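Local structure of putative aspartyl-tRNA synthetase (6OD8) at the interface of chains A and B. The protein probably charges tRNA(Asp) with L-aspartate at the expense of ATP, as expected of a class II aminoacyl-tRNA synthetase. Residues are numbered along the deposited sequence; one frame, centred on the assembly and turned at random. Chains: chain A/B, Putative aspartyl-tRNA synthetase.

Contact 1: the interface of chains A and B. Residues chain A 320, 322-324, 471, 487; chain B 64-66.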
loop_
_atom_site.group_PDB
_atom_site.type_symbol
_atom_site.label_atom_id
_atom_site.label_comp_id
_atom_site.label_asym_id
_atom_site.label_seq_id
_atom_site.Cartn_x
_atom_site.Cartn_y
_atom_site.Cartn_z
ATOM N N ILE A 320 -10.708 -20.019 6.176
ATOM C CA ILE A 320 -12.142 -20.221 6.316
ATOM C C ILE A 320 -12.386 -21.337 7.318
ATOM O O ILE A 320 -11.626 -22.308 7.385
ATOM C CB ILE A 320 -12.840 -20.517 4.975
ATOM C CG1 ILE A 320 -12.340 -21.799 4.353
ATOM C CG2 ILE A 320 -12.604 -19.392 3.988
ATOM C CD1 ILE A 320 -13.283 -22.297 3.270
ATOM N N GLU A 322 -15.530 -22.977 7.465
ATOM C CA GLU A 322 -16.386 -23.982 6.843
ATOM C C GLU A 322 -16.619 -23.750 5.363
ATOM O O GLU A 322 -16.767 -24.719 4.619
ATOM C CB GLU A 322 -17.771 -24.024 7.547
ATOM C CG GLU A 322 -17.757 -24.414 9.009
ATOM C CD GLU A 322 -19.139 -24.342 9.638
ATOM O OE1 GLU A 322 -20.110 -24.830 9.018
ATOM O OE2 GLU A 322 -19.250 -23.808 10.757
ATOM N N HIS A 323 -16.701 -22.498 4.925
ATOM C CA HIS A 323 -17.356 -22.208 3.654
ATOM C C HIS A 323 -16.740 -20.978 3.007
ATOM O O HIS A 323 -16.393 -20.006 3.685
ATOM C CB HIS A 323 -18.852 -21.975 3.884
ATOM C CG HIS A 323 -19.713 -22.244 2.692
ATOM N ND1 HIS A 323 -19.757 -21.406 1.601
ATOM C CD2 HIS A 323 -20.609 -23.235 2.445
ATOM C CE1 HIS A 323 -20.609 -21.890 0.709
ATOM N NE2 HIS A 323 -21.153 -22.990 1.204
ATOM N N TYR A 324 -16.660 -21.000 1.676
ATOM C CA TYR A 324 -16.183 -19.811 0.992
ATOM C C TYR A 324 -17.147 -18.638 1.092
ATOM O O TYR A 324 -16.737 -17.520 0.769
ATOM C CB TYR A 324 -15.890 -20.109 -0.484
ATOM C CG TYR A 324 -17.117 -20.251 -1.354
ATOM C CD1 TYR A 324 -17.584 -19.176 -2.111
ATOM C CD2 TYR A 324 -17.802 -21.465 -1.438
ATOM C CE1 TYR A 324 -18.695 -19.295 -2.919
ATOM C CE2 TYR A 324 -18.911 -21.595 -2.242
ATOM C CZ TYR A 324 -19.357 -20.516 -2.981
ATOM O OH TYR A 324 -20.464 -20.658 -3.791
ATOM N N ASN A 471 -16.446 -23.795 -5.837
ATOM C CA ASN A 471 -16.715 -22.948 -4.684
ATOM C C ASN A 471 -16.123 -21.570 -4.962
ATOM O O ASN A 471 -15.121 -21.168 -4.375
ATOM C CB ASN A 471 -16.093 -23.559 -3.436
ATOM C CG ASN A 471 -16.748 -24.853 -3.034
ATOM O OD1 ASN A 471 -17.903 -25.093 -3.376
ATOM N ND2 ASN A 471 -16.020 -25.690 -2.288
ATOM N N GLN A 487 -12.821 -20.463 -2.597
ATOM C CA GLN A 487 -12.049 -21.376 -1.767
ATOM C C GLN A 487 -10.943 -22.022 -2.598
ATOM O O GLN A 487 -11.180 -22.495 -3.722
ATOM C CB GLN A 487 -12.953 -22.467 -1.170
ATOM C CG GLN A 487 -12.173 -23.436 -0.286
ATOM C CD GLN A 487 -13.017 -24.578 0.299
ATOM O OE1 GLN A 487 -14.190 -24.760 -0.047
ATOM N NE2 GLN A 487 -12.419 -25.336 1.214
ATOM N N GLN B 64 -14.938 -28.394 2.548
ATOM C CA GLN B 64 -15.248 -28.204 1.135
ATOM C C GLN B 64 -16.509 -27.364 0.939
ATOM O O GLN B 64 -17.234 -27.557 -0.044
ATOM C CB GLN B 64 -15.384 -29.568 0.433
ATOM C CG GLN B 64 -15.225 -29.530 -1.075
ATOM C CD GLN B 64 -15.088 -30.905 -1.676
ATOM O OE1 GLN B 64 -15.067 -31.910 -0.960
ATOM N NE2 GLN B 64 -15.000 -30.964 -3.003
ATOM N N SER B 65 -16.788 -26.433 1.862
ATOM C CA SER B 65 -17.943 -25.527 1.756
ATOM C C SER B 65 -19.250 -26.304 1.586
ATOM O O SER B 65 -20.054 -26.026 0.698
ATOM C CB SER B 65 -17.769 -24.536 0.600
ATOM O OG SER B 65 -16.654 -23.709 0.792
ATOM N N THR B 66 -19.453 -27.299 2.433
ATOM C CA THR B 66 -20.717 -28.014 2.469
ATOM C C THR B 66 -21.631 -27.505 3.569
ATOM O O THR B 66 -22.818 -27.815 3.551
ATOM C CB THR B 66 -20.470 -29.510 2.664
ATOM O OG1 THR B 66 -19.775 -29.716 3.901
ATOM C CG2 THR B 66 -19.637 -30.062 1.517
HETATM O O HOH W 1 -17.998 -27.126 5.080
HETATM O O HOH W 2 -20.417 -25.213 -2.045
#
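The imidazole of A:His323 is covered on one face by the methylene CB of B:Ser65, which stands 3.6 Å from the centroid of the A:His323 ring in a CH-pi contact. That same carbon lies at the edge of the A:Tyr324 ring, in its plane, while the backbone of A:Asn471 covers one face of the phenol. B:Ser65 suits this niche because its short side chain fits between the flat groups and still carries a hydroxyl. With chi1 at -62°, OG lies anti to its own carbonyl carbon and points into chain A. B:Ser65 OG accepts from the backbone N of A:Tyr324 at 2.8 Å. It is in turn the donor to the amide oxygen OE1 of A:Gln487, B:Ser65 OG standing 46° above the carbonyl plane, off the lone pairs. The extended A:Gln487 chain delivers that oxygen, and A:Asn471 ND2 adds weak bonds to it and to B:Gln64 O. Water 1 joins A:Glu322 O to B:Thr66 N, and water 2 joins A:Asn471 OD1 to B:Ser65 O. In chain A the niche is built from the turn between strand 310-319 and helix 325-342, from A:Asn471 just before strand 472-477, and from the end of strand 480-487; chain B supplies an N-terminal loop segment.

Contact 2: the interface of chains A and B. Residues chain A 284, 286, 519-521; chain B 94, 142, 213.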
loop_
_atom_site.group_PDB
_atom_site.type_symbol
_atom_site.label_atom_id
_atom_site.label_comp_id
_atom_site.label_asym_id
_atom_site.label_seq_id
_atom_site.Cartn_x
_atom_site.Cartn_y
_atom_site.Cartn_z
ATOM N N GLN A 284 -0.151 -20.491 5.262
ATOM C CA GLN A 284 0.421 -21.721 5.796
ATOM C C GLN A 284 1.566 -21.460 6.768
ATOM O O GLN A 284 2.070 -22.414 7.374
ATOM C CB GLN A 284 0.884 -22.628 4.642
ATOM C CG GLN A 284 -0.172 -22.806 3.520
ATOM C CD GLN A 284 -1.617 -22.880 4.008
ATOM O OE1 GLN A 284 -1.916 -23.514 5.015
ATOM N NE2 GLN A 284 -2.519 -22.223 3.288
ATOM N N ASP A 286 0.826 -19.572 9.243
ATOM C CA ASP A 286 -0.120 -19.327 10.340
ATOM C C ASP A 286 -0.543 -17.869 10.464
ATOM O O ASP A 286 -1.149 -17.495 11.478
ATOM C CB ASP A 286 0.411 -19.828 11.693
ATOM C CG ASP A 286 0.540 -21.359 11.731
ATOM O OD1 ASP A 286 -0.020 -22.002 10.826
ATOM O OD2 ASP A 286 1.213 -21.908 12.634
ATOM N N GLY A 519 0.806 -29.523 6.951
ATOM C CA GLY A 519 -0.422 -29.061 7.555
ATOM C C GLY A 519 -0.878 -27.781 6.891
ATOM O O GLY A 519 -0.099 -26.819 6.799
ATOM N N ALA A 520 -2.115 -27.738 6.416
ATOM C CA ALA A 520 -2.608 -26.560 5.716
ATOM C C ALA A 520 -3.959 -26.146 6.277
ATOM O O ALA A 520 -4.783 -26.996 6.622
ATOM C CB ALA A 520 -2.746 -26.811 4.203
ATOM N N TRP A 521 -4.182 -24.821 6.367
ATOM C CA TRP A 521 -5.492 -24.275 6.746
ATOM C C TRP A 521 -6.419 -24.200 5.529
ATOM O O TRP A 521 -5.998 -23.745 4.466
ATOM C CB TRP A 521 -5.336 -22.858 7.324
ATOM C CG TRP A 521 -4.469 -22.744 8.528
ATOM C CD1 TRP A 521 -3.143 -22.469 8.554
ATOM C CD2 TRP A 521 -4.891 -22.840 9.901
ATOM N NE1 TRP A 521 -2.682 -22.411 9.868
ATOM C CE2 TRP A 521 -3.745 -22.613 10.710
ATOM C CE3 TRP A 521 -6.128 -23.053 10.526
ATOM C CZ2 TRP A 521 -3.794 -22.647 12.116
ATOM C CZ3 TRP A 521 -6.170 -23.070 11.934
ATOM C CH2 TRP A 521 -5.015 -22.881 12.699
ATOM N N ARG B 94 -2.838 -25.957 15.309
ATOM C CA ARG B 94 -1.736 -26.820 14.916
ATOM C C ARG B 94 -1.296 -27.679 16.077
ATOM O O ARG B 94 -1.292 -27.233 17.225
ATOM C CB ARG B 94 -0.531 -26.014 14.457
ATOM C CG ARG B 94 -0.747 -25.324 13.183
ATOM C CD ARG B 94 0.459 -25.471 12.322
ATOM N NE ARG B 94 0.303 -24.687 11.109
ATOM C CZ ARG B 94 0.271 -25.217 9.901
ATOM N NH1 ARG B 94 0.418 -26.527 9.747
ATOM N NH2 ARG B 94 0.147 -24.427 8.856
ATOM N N ILE B 142 -3.084 -29.934 11.360
ATOM C CA ILE B 142 -4.172 -29.068 11.813
ATOM C C ILE B 142 -5.291 -29.968 12.313
ATOM O O ILE B 142 -5.721 -30.879 11.583
ATOM C CB ILE B 142 -4.677 -28.159 10.677
ATOM C CG1 ILE B 142 -3.521 -27.383 10.032
ATOM C CG2 ILE B 142 -5.769 -27.212 11.194
ATOM C CD1 ILE B 142 -3.134 -26.129 10.771
ATOM N N ARG B 213 6.116 -19.740 11.170
ATOM C CA ARG B 213 5.372 -20.191 12.333
ATOM C C ARG B 213 6.103 -19.938 13.642
ATOM O O ARG B 213 5.474 -20.051 14.696
ATOM C CB ARG B 213 5.060 -21.687 12.200
ATOM C CG ARG B 213 4.389 -22.002 10.885
ATOM C CD ARG B 213 4.184 -23.514 10.708
ATOM N NE ARG B 213 3.776 -23.767 9.334
ATOM C CZ ARG B 213 3.614 -24.968 8.798
ATOM N NH1 ARG B 213 3.810 -26.059 9.535
ATOM N NH2 ARG B 213 3.236 -25.063 7.521
HETATM O O HOH W 3 2.203 -26.695 5.341
HETATM O O HOH W 4 2.364 -20.634 14.369
#
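The OB-fold nucleic acid-binding domain of chain B meets the class II synthetase core of chain A here, through B:Arg94 of strand 88-95 and B:Ile142 at the start of strand 142-151; B:Arg213, from the class II region of chain B, joins them. B:Arg94 approaches A:Asp286 side-on and forms a salt bridge. B:Arg94 NE lies 2.7 Å from the carboxylate oxygen OD1 of A:Asp286, on its syn lone pair, in a nearly straight bond. B:Arg94 NH2 reaches the same OD1 of A:Asp286 at 3.1 Å, from the syn side, tilted out of the carboxylate plane. The indole NE1 of A:Trp521 is a further donor to A:Asp286 OD1, at 2.9 Å and from above the carboxylate plane, so A:Trp521 would hold the acid in position for the arginine. The far end of the guanidinium grips the backbone: B:Arg94 NH1 and NH2 both reach A:Gly519 O from one face of its peptide plane, NH1 at 3.0 Å from that oxygen. B:Ile142 CD1 fills the corner between two flat groups set 85° apart, covering one face of the B:Arg94 guanidinium and one of the A:Trp521 indole. Over the opposite face of B:Arg94, offset toward the rim, lies CZ of the B:Arg213 guanidinium, with the A:Asp286 carboxylate near both. The B:Arg213 chain, extended as far as NE, places NE and NH2 each 2.9 Å from A:Gln284 O. Water 3 links B:Arg213 NH2 to A:Gly519 O.

Contact 3: the interface of chains A and B. Residues chain A 177-178, 180-182, 209-210; chain B 514, 518.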
loop_
_atom_site.group_PDB
_atom_site.type_symbol
_atom_site.label_atom_id
_atom_site.label_comp_id
_atom_site.label_asym_id
_atom_site.label_seq_id
_atom_site.Cartn_x
_atom_site.Cartn_y
_atom_site.Cartn_z
ATOM N N SER A 177 6.347 29.288 -16.916
ATOM C CA SER A 177 5.998 28.256 -17.870
ATOM C C SER A 177 6.425 28.694 -19.262
ATOM O O SER A 177 6.470 29.885 -19.572
ATOM C CB SER A 177 4.485 28.005 -17.834
ATOM O OG SER A 177 4.075 27.060 -18.808
ATOM N N LEU A 178 6.739 27.717 -20.106
ATOM C CA LEU A 178 6.753 27.978 -21.532
ATOM C C LEU A 178 5.438 28.632 -21.956
ATOM O O LEU A 178 4.365 28.358 -21.397
ATOM C CB LEU A 178 6.970 26.671 -22.300
ATOM C CG LEU A 178 8.315 25.992 -22.040
ATOM C CD1 LEU A 178 8.432 24.691 -22.823
ATOM C CD2 LEU A 178 9.460 26.938 -22.380
ATOM N N THR A 180 4.369 28.059 -24.920
ATOM C CA THR A 180 3.839 27.020 -25.797
ATOM C C THR A 180 3.464 25.807 -24.944
ATOM O O THR A 180 4.341 25.131 -24.396
ATOM C CB THR A 180 4.862 26.641 -26.856
ATOM O OG1 THR A 180 5.336 27.836 -27.489
ATOM C CG2 THR A 180 4.228 25.731 -27.890
ATOM N N LEU A 181 2.172 25.567 -24.801
ATOM C CA LEU A 181 1.653 24.446 -24.023
ATOM C C LEU A 181 1.367 23.266 -24.941
ATOM O O LEU A 181 1.044 23.460 -26.115
ATOM C CB LEU A 181 0.368 24.844 -23.285
ATOM C CG LEU A 181 0.498 25.956 -22.244
ATOM C CD1 LEU A 181 -0.850 26.291 -21.659
ATOM C CD2 LEU A 181 1.453 25.535 -21.142
ATOM N N PRO A 182 1.485 22.025 -24.454
ATOM C CA PRO A 182 1.105 20.881 -25.304
ATOM C C PRO A 182 -0.369 20.886 -25.664
ATOM O O PRO A 182 -0.752 20.326 -26.694
ATOM C CB PRO A 182 1.476 19.665 -24.442
ATOM C CG PRO A 182 1.458 20.174 -23.035
ATOM C CD PRO A 182 1.912 21.611 -23.109
ATOM N N TRP A 209 1.531 15.479 -16.773
ATOM C CA TRP A 209 1.636 16.513 -15.743
ATOM C C TRP A 209 0.737 17.698 -16.050
ATOM O O TRP A 209 0.255 18.368 -15.126
ATOM C CB TRP A 209 3.088 16.977 -15.591
ATOM C CG TRP A 209 3.776 17.258 -16.904
ATOM C CD1 TRP A 209 3.876 18.462 -17.552
ATOM C CD2 TRP A 209 4.452 16.303 -17.727
ATOM N NE1 TRP A 209 4.576 18.307 -18.724
ATOM C CE2 TRP A 209 4.928 16.988 -18.860
ATOM C CE3 TRP A 209 4.680 14.922 -17.622
ATOM C CZ2 TRP A 209 5.638 16.341 -19.887
ATOM C CZ3 TRP A 209 5.385 14.284 -18.643
ATOM C CH2 TRP A 209 5.856 14.996 -19.755
ATOM N N MET A 210 0.502 17.985 -17.329
ATOM C CA MET A 210 -0.468 19.020 -17.671
ATOM C C MET A 210 -1.896 18.524 -17.443
ATOM O O MET A 210 -2.734 19.226 -16.852
ATOM C CB MET A 210 -0.265 19.449 -19.132
ATOM C CG MET A 210 -1.120 20.588 -19.586
ATOM S SD MET A 210 -0.625 22.160 -18.801
ATOM C CE MET A 210 -1.894 23.225 -19.479
ATOM N N ASP B 514 10.990 17.498 -19.074
ATOM C CA ASP B 514 9.896 18.297 -19.631
ATOM C C ASP B 514 8.836 18.625 -18.581
ATOM O O ASP B 514 8.207 19.688 -18.652
ATOM C CB ASP B 514 9.224 17.558 -20.800
ATOM C CG ASP B 514 10.030 17.621 -22.087
ATOM O OD1 ASP B 514 10.988 18.417 -22.173
ATOM O OD2 ASP B 514 9.685 16.871 -23.023
ATOM N N LEU B 518 6.554 23.590 -17.619
ATOM C CA LEU B 518 5.272 24.285 -17.703
ATOM C C LEU B 518 4.899 24.860 -16.339
ATOM O O LEU B 518 3.750 24.786 -15.906
ATOM C CB LEU B 518 4.176 23.354 -18.233
ATOM C CG LEU B 518 4.567 22.571 -19.491
ATOM C CD1 LEU B 518 3.434 21.607 -19.963
ATOM C CD2 LEU B 518 4.965 23.546 -20.610
HETATM O O HOH W 5 6.268 19.806 -20.847
#
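B:Leu518 has chi1 at -48°, which sets CG anti to its carbonyl carbon, and chi2 near 178°; together they send the forked end of the side chain into a pocket of chain A. Across from it, A:Trp209 adopts a chi1 of 47°, its CG lying between the backbone N and the carbonyl carbon, and this sets the indole across the B:Leu518 side chain, at about a right angle to it. The two methyls of the leucine divide the pocket. B:Leu518 CD1 reaches the A:Pro182 ring at CD, in a tight 3.5 Å contact, and lies 3.7 Å from NE1 of A:Trp209. B:Leu518 CD2 faces A:Leu181 and A:Leu178, 4.1 Å from A:Leu181 CD2, with the A:Ser177 hydroxyl also near. A branched, wholly apolar residue suits a largely apolar lining, with proline offering a rigid surface. At the backbone, A:Ser177 and B:Leu518 form an antiparallel beta bridge. The hydroxyl OG of A:Ser177 is satisfied within its own chain, donating to A:Leu178 O at 2.9 Å. The polar NE1 of A:Trp209 is bridged by water 5 to B:Asp514 O, while A:Trp209 CZ2 packs 3.9 Å from B:Asp514 CB. In the fold, chain A contributes the stretch between strand 175-175 and helix 185-189, together with helix 208-211; B:Leu518 lies on the loop between helix 510-514 and strand 523-529.

Contacts 1 and 2 are neighbours, their C-alpha centres about 17 Å apart; against the catalytic core of chain A, contact 1 sets an N-terminal loop of chain B, and contact 2 its OB-fold strands together with B:Arg213. Contact 3 lies about 55 and 56 Å, C-alpha centre to C-alpha centre, from contacts 1 and 2, with the chains' roles exchanged. The loop between helix 510-514 and strand 523-529 carries B:Leu518 in contact 3 and, in the opposite chain, A:Gly519 in contact 2, so the two-fold axis places the twin of contact 3 beside contact 2. This reciprocal docking fits the homodimers typical of aspartyl-tRNA synthetases.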